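Local coordinates for protein HNH endonuclease (Geobacillus virus E2, PDB 5H0M) that probably nicks DNA, as a phage HNH endonuclease that holds a zinc ion with four cysteines, at residues Asn49-Ala54 against Val99-Arg104; Arg53-Ser58 against Val91-Pro96. One frame throughout, in Å; residues are numbered along the deposited sequence.

Contact 1. Residues Asn49-Ala54 against Val99-Arg104; sequences NQQARA and VDWSKR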
# COMPACT_ATOMS: atom_id res chain seq x y z
N ASN A 49 -7.63 -10.89 -7.94
CA ASN A 49 -7.39 -9.63 -8.61
C ASN A 49 -8.65 -8.76 -8.69
O ASN A 49 -8.60 -7.56 -8.49
CB ASN A 49 -6.75 -9.86 -9.97
CG ASN A 49 -5.26 -10.09 -9.83
OD1 ASN A 49 -4.49 -9.14 -9.67
ND2 ASN A 49 -4.84 -11.35 -9.85
N GLN A 50 -9.80 -9.39 -8.90
CA GLN A 50 -11.04 -8.64 -8.87
C GLN A 50 -11.34 -8.05 -7.50
O GLN A 50 -11.83 -6.91 -7.37
CB GLN A 50 -12.19 -9.53 -9.35
CG GLN A 50 -12.13 -9.84 -10.84
CD GLN A 50 -12.29 -8.60 -11.70
OE1 GLN A 50 -11.36 -8.20 -12.40
NE2 GLN A 50 -13.45 -7.97 -11.63
N GLN A 51 -11.05 -8.83 -6.46
CA GLN A 51 -11.23 -8.42 -5.07
C GLN A 51 -10.31 -7.23 -4.75
O GLN A 51 -10.73 -6.27 -4.11
CB GLN A 51 -10.94 -9.60 -4.16
CG GLN A 51 -11.14 -9.39 -2.68
CD GLN A 51 -10.76 -10.64 -1.88
OE1 GLN A 51 -9.63 -11.12 -1.95
NE2 GLN A 51 -11.71 -11.16 -1.12
N ALA A 52 -9.07 -7.30 -5.22
CA ALA A 52 -8.12 -6.21 -4.98
C ALA A 52 -8.54 -4.94 -5.71
O ALA A 52 -8.50 -3.85 -5.15
CB ALA A 52 -6.72 -6.64 -5.37
N ARG A 53 -8.99 -5.07 -6.96
CA ARG A 53 -9.49 -3.92 -7.70
C ARG A 53 -10.62 -3.23 -6.95
O ARG A 53 -10.62 -2.01 -6.79
CB ARG A 53 -10.00 -4.32 -9.07
CG ARG A 53 -8.95 -4.73 -10.07
CD ARG A 53 -9.67 -5.22 -11.31
NE ARG A 53 -8.81 -5.76 -12.34
CZ ARG A 53 -8.43 -5.10 -13.43
NH1 ARG A 53 -8.80 -3.84 -13.62
NH2 ARG A 53 -7.68 -5.71 -14.32
N ALA A 54 -11.57 -4.03 -6.47
CA ALA A 54 -12.74 -3.51 -5.76
C ALA A 54 -12.35 -2.84 -4.45
O ALA A 54 -12.97 -1.86 -4.04
CB ALA A 54 -13.75 -4.62 -5.51
N VAL A 99 -0.45 -9.92 -1.86
CA VAL A 99 0.35 -10.92 -1.13
C VAL A 99 -0.36 -11.38 0.15
O VAL A 99 -0.32 -12.57 0.49
CB VAL A 99 1.75 -10.36 -0.83
CG1 VAL A 99 2.52 -11.25 0.15
CG2 VAL A 99 2.53 -10.19 -2.12
N ASP A 100 -1.00 -10.46 0.87
CA ASP A 100 -1.73 -10.82 2.09
C ASP A 100 -2.99 -9.97 2.25
O ASP A 100 -2.96 -8.86 2.78
CB ASP A 100 -0.85 -10.71 3.33
CG ASP A 100 -1.47 -11.37 4.55
OD1 ASP A 100 -2.72 -11.58 4.56
OD2 ASP A 100 -0.73 -11.67 5.51
N TRP A 101 -4.11 -10.54 1.82
CA TRP A 101 -5.40 -9.85 1.88
C TRP A 101 -5.80 -9.48 3.31
O TRP A 101 -6.45 -8.46 3.53
CB TRP A 101 -6.46 -10.78 1.25
CG TRP A 101 -7.88 -10.27 1.30
CD1 TRP A 101 -8.91 -10.79 2.03
CD2 TRP A 101 -8.43 -9.15 0.59
NE1 TRP A 101 -10.06 -10.07 1.83
CE2 TRP A 101 -9.79 -9.05 0.96
CE3 TRP A 101 -7.89 -8.21 -0.30
CZ2 TRP A 101 -10.62 -8.06 0.45
CZ3 TRP A 101 -8.73 -7.24 -0.80
CH2 TRP A 101 -10.07 -7.16 -0.42
N SER A 102 -5.40 -10.29 4.28
CA SER A 102 -5.82 -10.08 5.65
C SER A 102 -5.29 -8.80 6.27
O SER A 102 -5.86 -8.29 7.23
CB SER A 102 -5.44 -11.27 6.53
OG SER A 102 -4.06 -11.29 6.81
N LYS A 103 -4.21 -8.26 5.69
CA LYS A 103 -3.55 -7.06 6.24
C LYS A 103 -3.95 -5.79 5.48
O LYS A 103 -3.35 -4.75 5.66
CB LYS A 103 -2.03 -7.24 6.23
CG LYS A 103 -1.56 -8.44 7.04
CD LYS A 103 -0.05 -8.42 7.22
CE LYS A 103 0.41 -9.55 8.12
NZ LYS A 103 1.89 -9.55 8.40
N ARG A 104 -4.98 -5.89 4.65
CA ARG A 104 -5.39 -4.82 3.75
C ARG A 104 -5.75 -3.49 4.41
O ARG A 104 -5.59 -2.44 3.79
CB ARG A 104 -6.56 -5.28 2.88
CG ARG A 104 -7.82 -5.59 3.66
CD ARG A 104 -8.82 -6.29 2.76
NE ARG A 104 -10.08 -6.57 3.46
CZ ARG A 104 -10.27 -7.59 4.28
NH1 ARG A 104 -9.29 -8.46 4.54
NH2 ARG A 104 -11.46 -7.76 4.86

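Contact 2. Residues Arg53-Ser58 against Val91-Pro96; sequences RAFYHS and VDHITP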
# COMPACT_ATOMS: atom_id res chain seq x y z
N ARG A 53 -8.99 -5.07 -6.96
CA ARG A 53 -9.49 -3.92 -7.70
C ARG A 53 -10.62 -3.23 -6.95
O ARG A 53 -10.62 -2.01 -6.79
CB ARG A 53 -10.00 -4.32 -9.07
CG ARG A 53 -8.95 -4.73 -10.07
CD ARG A 53 -9.67 -5.22 -11.31
NE ARG A 53 -8.81 -5.76 -12.34
CZ ARG A 53 -8.43 -5.10 -13.43
NH1 ARG A 53 -8.80 -3.84 -13.62
NH2 ARG A 53 -7.68 -5.71 -14.32
N ALA A 54 -11.57 -4.03 -6.47
CA ALA A 54 -12.74 -3.51 -5.76
C ALA A 54 -12.35 -2.84 -4.45
O ALA A 54 -12.97 -1.86 -4.04
CB ALA A 54 -13.75 -4.62 -5.51
N PHE A 55 -11.31 -3.36 -3.82
CA PHE A 55 -10.87 -2.82 -2.53
C PHE A 55 -10.55 -1.33 -2.60
O PHE A 55 -10.92 -0.55 -1.71
CB PHE A 55 -9.66 -3.60 -2.02
CG PHE A 55 -9.09 -3.05 -0.75
CD1 PHE A 55 -9.72 -3.28 0.46
CD2 PHE A 55 -7.94 -2.27 -0.77
CE1 PHE A 55 -9.21 -2.77 1.64
CE2 PHE A 55 -7.43 -1.75 0.41
CZ PHE A 55 -8.06 -2.00 1.60
N TYR A 56 -9.89 -0.91 -3.66
CA TYR A 56 -9.47 0.49 -3.75
C TYR A 56 -10.63 1.44 -3.95
O TYR A 56 -10.48 2.64 -3.71
CB TYR A 56 -8.44 0.66 -4.86
CG TYR A 56 -7.14 -0.07 -4.59
CD1 TYR A 56 -6.28 0.35 -3.58
CD2 TYR A 56 -6.77 -1.17 -5.33
CE1 TYR A 56 -5.07 -0.30 -3.33
CE2 TYR A 56 -5.57 -1.83 -5.08
CZ TYR A 56 -4.74 -1.40 -4.10
OH TYR A 56 -3.54 -2.08 -3.89
N HIS A 57 -11.79 0.90 -4.34
CA HIS A 57 -13.02 1.68 -4.43
C HIS A 57 -13.82 1.69 -3.15
O HIS A 57 -14.82 2.40 -3.06
CB HIS A 57 -13.93 1.10 -5.51
CG HIS A 57 -13.38 1.22 -6.89
ND1 HIS A 57 -13.52 2.36 -7.65
CD2 HIS A 57 -12.66 0.35 -7.63
CE1 HIS A 57 -12.94 2.18 -8.82
NE2 HIS A 57 -12.41 0.97 -8.84
N SER A 58 -13.41 0.91 -2.16
CA SER A 58 -14.23 0.66 -0.99
C SER A 58 -14.25 1.84 -0.03
O SER A 58 -13.27 2.58 0.09
CB SER A 58 -13.77 -0.60 -0.24
OG SER A 58 -12.55 -0.37 0.45
N VAL A 91 -0.65 6.19 -0.38
CA VAL A 91 -0.53 5.29 0.76
C VAL A 91 -0.34 3.89 0.21
O VAL A 91 -1.18 3.43 -0.58
CB VAL A 91 -1.78 5.34 1.66
CG1 VAL A 91 -1.69 4.34 2.79
CG2 VAL A 91 -1.94 6.73 2.25
N ASP A 92 0.73 3.23 0.63
CA ASP A 92 1.09 1.89 0.12
C ASP A 92 1.07 0.84 1.23
O ASP A 92 1.43 1.11 2.38
CB ASP A 92 2.49 1.91 -0.52
CG ASP A 92 2.76 0.68 -1.41
OD1 ASP A 92 1.81 0.05 -1.93
OD2 ASP A 92 3.95 0.37 -1.62
N HIS A 93 0.65 -0.36 0.85
CA HIS A 93 0.74 -1.55 1.70
C HIS A 93 2.17 -2.02 1.81
O HIS A 93 2.84 -2.19 0.78
CB HIS A 93 -0.13 -2.66 1.12
CG HIS A 93 -1.59 -2.39 1.22
ND1 HIS A 93 -2.26 -1.59 0.32
CD2 HIS A 93 -2.51 -2.77 2.13
CE1 HIS A 93 -3.53 -1.51 0.66
NE2 HIS A 93 -3.71 -2.20 1.77
N ILE A 94 2.63 -2.26 3.02
CA ILE A 94 4.01 -2.73 3.22
C ILE A 94 4.14 -4.15 2.68
O ILE A 94 4.90 -4.41 1.75
CB ILE A 94 4.46 -2.64 4.68
CG1 ILE A 94 4.42 -1.20 5.18
CG2 ILE A 94 5.83 -3.29 4.83
CD1 ILE A 94 4.76 -1.05 6.65
N THR A 95 3.35 -5.07 3.24
CA THR A 95 3.08 -6.36 2.60
C THR A 95 2.00 -6.09 1.57
O THR A 95 0.91 -5.65 1.93
CB THR A 95 2.60 -7.39 3.61
OG1 THR A 95 3.58 -7.55 4.64
CG2 THR A 95 2.34 -8.73 2.94
N PRO A 96 2.30 -6.31 0.29
CA PRO A 96 1.34 -5.90 -0.74
C PRO A 96 -0.04 -6.53 -0.56
O PRO A 96 -0.19 -7.64 -0.05
CB PRO A 96 1.99 -6.38 -2.04
CG PRO A 96 3.45 -6.36 -1.74
CD PRO A 96 3.57 -6.78 -0.30
O HOH W 1 -1.70 -1.11 -2.28

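Contact 1. Residues Asn49-Ala54 against Val99-Arg104
Q51 lays its side chain over one face of the W101 indole, joining helix 41-55 to the loop that links the two strands of the ββα HNH fold, 90-93 and 110-113. Stacking is the dominant interaction, with no hydrogen bond between the segments. The Q51 chain runs out fully extended, CG anti to the backbone N (chi1 -177°), and meets the indole coming from the opposite direction. Its amide plane lies only 3° from the ring plane, with OE1 3.4 Å above the plane and over the centre of the indole. Farther back, CG makes a CH-pi contact over the face of the W101 six-membered ring, 3.6 Å from its centroid. A52 adds a minor touch, its CA 4.3 Å from W101 CZ3; its side chain packs on L97 and L98 of the same loop.

On the opposite face of the indole lies R104, whose CD stands 3.3 Å above the plane over its centre, so that the ring is sandwiched between a glutamine amide and an arginine chain.

Hydrogen bonds fix the loop that presents the indole. D100 OD1 accepts from S102 N in an Asx turn and also from S102 OG, at 2.6 Å, both donors approaching one face of the carboxylate. W101 O is likewise gripped twice, by the backbone N of R104 and by its guanidinium, from opposite faces of the carbonyl plane. The guanidinium bond, R104 NH1 to W101 O, measures 3.0 Å and is nearly straight (166°), with the oxygen lying in the guanidinium plane.

Contact 2. Residues Arg53-Ser58 against Val91-Pro96
A first torsion of 176° swings the F55 ring beside its own carbonyl carbon and sends it from helix 41-55 toward H93, while H93, whose CG is anti to its own carbonyl carbon (chi1 -69°), comes to meet it from the first strand of the HNH ββα unit. The sequence around H93 is consistent with the first histidine of the HNH signature, the position that serves as general base in related nucleases.

The two rings meet obliquely, their centroids 5.9 Å apart and their planes at 61°. F55 CE2 reaches the imidazole at its edge, close to the ring plane, and lies 3.9 Å from H93 CE1. W61, from helix 59-71, meets both rings and lies edge-to-face with Y56, extending the aromatic cluster around the histidine.

Polar contact across the segments runs through water. Y56 OH and H93 ND1 are too far apart to bond directly, at 4.4 Å, and one water bridges them, 2.6 Å from Y56 OH and 2.7 Å from H93 ND1; it sits in the plane of the tyrosine ring. The other imidazole nitrogen, NE2, is hydrogen-bonded to the carbonyl O of R104, so the ring is held from both nitrogens and its rotation is restricted. One residue earlier in the strand, D92 OD2 forms a salt bridge with K121 NZ of helix 115-129.

Behind F55 the chain makes a type I turn to S58, the N-cap of helix 59-71, whose OG bonds W61 N. F55 O takes two bonds from S58: its N at 2.9 Å, and its OG at 2.7 Å, which lies in the carbonyl plane on a lone pair.

Contacts 1 and 2 start from the same part of helix 41-55, sharing R53 and A54, and their centres lie about 7 Å apart. R104 joins them most directly: its carbonyl O, on the contact 1 side, lies 2.8 Å from H93 NE2 of contact 2 in a probable hydrogen bond, and 3.3 Å from F55 CZ. F55 also touches the indole through its CB, which lies 3.9 Å from W101 CH2. Together they fix the loop between the two strands to helix 41-55, beside the presumed catalytic histidine; the zinc ion, bound by C76, C79, C114 and C117, belongs to neither contact.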